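Local structure of CELL WALL surface anchor family protein (Streptococcus pneumoniae, 2WW8) at residues Val755-Lys760 against Phe802-Pro807. The protein forms the adhesin of the pneumococcal pilus, through which the bacterium probably recognises and attaches to host cells. Numbering follows the deposited sequence.
Sequences VFSLQK and FENSEP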
# COMPACT_ATOMS: atom_id res chain seq x y z
N VAL A 755 -2.83 -72.93 -62.29
CA VAL A 755 -1.78 -72.60 -61.32
C VAL A 755 -1.08 -71.31 -61.73
O VAL A 755 -0.63 -71.17 -62.87
CB VAL A 755 -0.78 -73.76 -61.17
CG1 VAL A 755 0.39 -73.37 -60.27
CG2 VAL A 755 -1.49 -75.05 -60.67
N PHE A 756 -0.98 -70.35 -60.82
CA PHE A 756 -0.41 -69.04 -61.14
C PHE A 756 0.60 -68.66 -60.06
O PHE A 756 0.51 -69.17 -58.94
CB PHE A 756 -1.51 -67.98 -61.10
CG PHE A 756 -2.46 -68.03 -62.28
CD1 PHE A 756 -3.45 -69.00 -62.34
CD2 PHE A 756 -2.38 -67.10 -63.29
CE1 PHE A 756 -4.35 -69.04 -63.39
CE2 PHE A 756 -3.27 -67.14 -64.37
CZ PHE A 756 -4.25 -68.10 -64.42
N SER A 757 1.51 -67.75 -60.40
CA SER A 757 2.46 -67.23 -59.45
C SER A 757 2.49 -65.73 -59.64
O SER A 757 2.61 -65.26 -60.77
CB SER A 757 3.84 -67.84 -59.66
OG SER A 757 3.83 -69.21 -59.29
N LEU A 758 2.39 -64.99 -58.54
CA LEU A 758 2.49 -63.52 -58.55
C LEU A 758 3.94 -63.08 -58.34
O LEU A 758 4.51 -63.35 -57.30
CB LEU A 758 1.57 -62.92 -57.48
CG LEU A 758 1.38 -61.39 -57.44
CD1 LEU A 758 1.18 -60.71 -58.80
CD2 LEU A 758 0.23 -61.03 -56.46
N GLN A 759 4.52 -62.41 -59.33
CA GLN A 759 5.89 -61.90 -59.20
C GLN A 759 5.92 -60.43 -58.84
O GLN A 759 5.01 -59.68 -59.20
CB GLN A 759 6.69 -62.11 -60.48
CG GLN A 759 6.69 -63.55 -60.98
CD GLN A 759 7.62 -64.43 -60.19
OE1 GLN A 759 7.23 -65.09 -59.22
NE2 GLN A 759 8.89 -64.44 -60.60
N LYS A 760 6.98 -60.01 -58.14
CA LYS A 760 7.18 -58.61 -57.79
C LYS A 760 8.51 -58.12 -58.34
O LYS A 760 9.48 -58.87 -58.35
CB LYS A 760 7.13 -58.38 -56.27
CG LYS A 760 6.88 -56.91 -55.92
CD LYS A 760 6.69 -56.70 -54.42
CE LYS A 760 6.64 -55.20 -54.07
NZ LYS A 760 7.77 -54.41 -54.66
N PHE A 802 1.86 -64.61 -63.48
CA PHE A 802 2.22 -65.61 -64.49
C PHE A 802 1.27 -66.77 -64.33
O PHE A 802 0.97 -67.17 -63.19
CB PHE A 802 3.66 -66.15 -64.30
CG PHE A 802 4.74 -65.23 -64.78
CD1 PHE A 802 5.03 -64.04 -64.11
CD2 PHE A 802 5.51 -65.57 -65.88
CE1 PHE A 802 6.06 -63.16 -64.54
CE2 PHE A 802 6.56 -64.70 -66.34
CZ PHE A 802 6.83 -63.48 -65.67
N GLU A 803 0.83 -67.30 -65.48
CA GLU A 803 0.15 -68.60 -65.49
C GLU A 803 1.15 -69.74 -65.53
O GLU A 803 1.89 -69.91 -66.52
CB GLU A 803 -0.82 -68.72 -66.68
CG GLU A 803 -1.53 -70.06 -66.82
CD GLU A 803 -2.88 -69.94 -67.50
OE1 GLU A 803 -3.27 -68.82 -67.91
OE2 GLU A 803 -3.56 -70.98 -67.61
N ASN A 804 1.22 -70.56 -64.49
CA ASN A 804 2.24 -71.63 -64.56
C ASN A 804 1.69 -72.78 -65.41
O ASN A 804 2.42 -73.33 -66.24
CB ASN A 804 2.70 -72.12 -63.18
CG ASN A 804 3.26 -70.99 -62.32
OD1 ASN A 804 2.64 -70.56 -61.35
ND2 ASN A 804 4.44 -70.49 -62.69
N SER A 805 0.42 -73.11 -65.20
CA SER A 805 -0.20 -74.18 -65.97
C SER A 805 -1.72 -73.99 -66.12
O SER A 805 -2.41 -73.57 -65.19
CB SER A 805 0.13 -75.54 -65.34
OG SER A 805 -0.61 -75.79 -64.16
N GLU A 806 -2.22 -74.23 -67.33
CA GLU A 806 -3.64 -74.19 -67.66
C GLU A 806 -4.37 -75.32 -66.92
O GLU A 806 -3.77 -76.31 -66.51
CB GLU A 806 -3.79 -74.38 -69.17
CG GLU A 806 -3.74 -75.86 -69.60
CD GLU A 806 -2.34 -76.48 -69.68
OE1 GLU A 806 -1.30 -75.76 -69.59
OE2 GLU A 806 -2.28 -77.72 -69.85
N PRO A 807 -5.69 -75.23 -66.79
CA PRO A 807 -6.35 -76.41 -66.23
C PRO A 807 -6.57 -77.49 -67.27
O PRO A 807 -6.49 -77.18 -68.45
CB PRO A 807 -7.70 -75.86 -65.79
CG PRO A 807 -7.70 -74.46 -66.08
CD PRO A 807 -6.64 -74.14 -67.07
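N804 (chi1 -57°) and S757 (chi1 -70°) each hold their gamma atom anti to the carbonyl carbon, and this brings their polar ends together. They meet beside a classic beta bulge in the antiparallel pairing of strands 755-761 and 797-805, in a prealbumin-like domain of the pilus adhesin. N804 and S805 both face V755. V755 O therefore accepts two backbone bonds: a short one from N804 N at 2.5 Å and a longer one from S805 N at 3.2 Å. In return V755 N gives a nearly straight bond to S805 O. Beyond the bulge the regular pairing resumes, and S757 and F802 exchange two backbone bonds. The non-hydrogen-bonded pair F756 and E803 lies between. E803 CG is anti to its backbone N and sits over one face of the F756 ring, near the rim. Its carboxylate crosses the ring obliquely, the planes 35° apart, with OE1 3.7 Å from F756 CZ. F756 is buried and also touches L789 and L801. On the opposite sheet face, Q759 crosses F802 at about a right angle, CG 3.6 Å from F802 CD1. Its chain then bends at chi2, and OE1 accepts from Q779. N804 ND2 donates to N815 OD1, consistent with OD1 being turned toward S757. S757 OG also accepts from N780 N. Its own proton goes to a lone pair of N804 OD1, at an OG to OD1 distance of 2.7 Å.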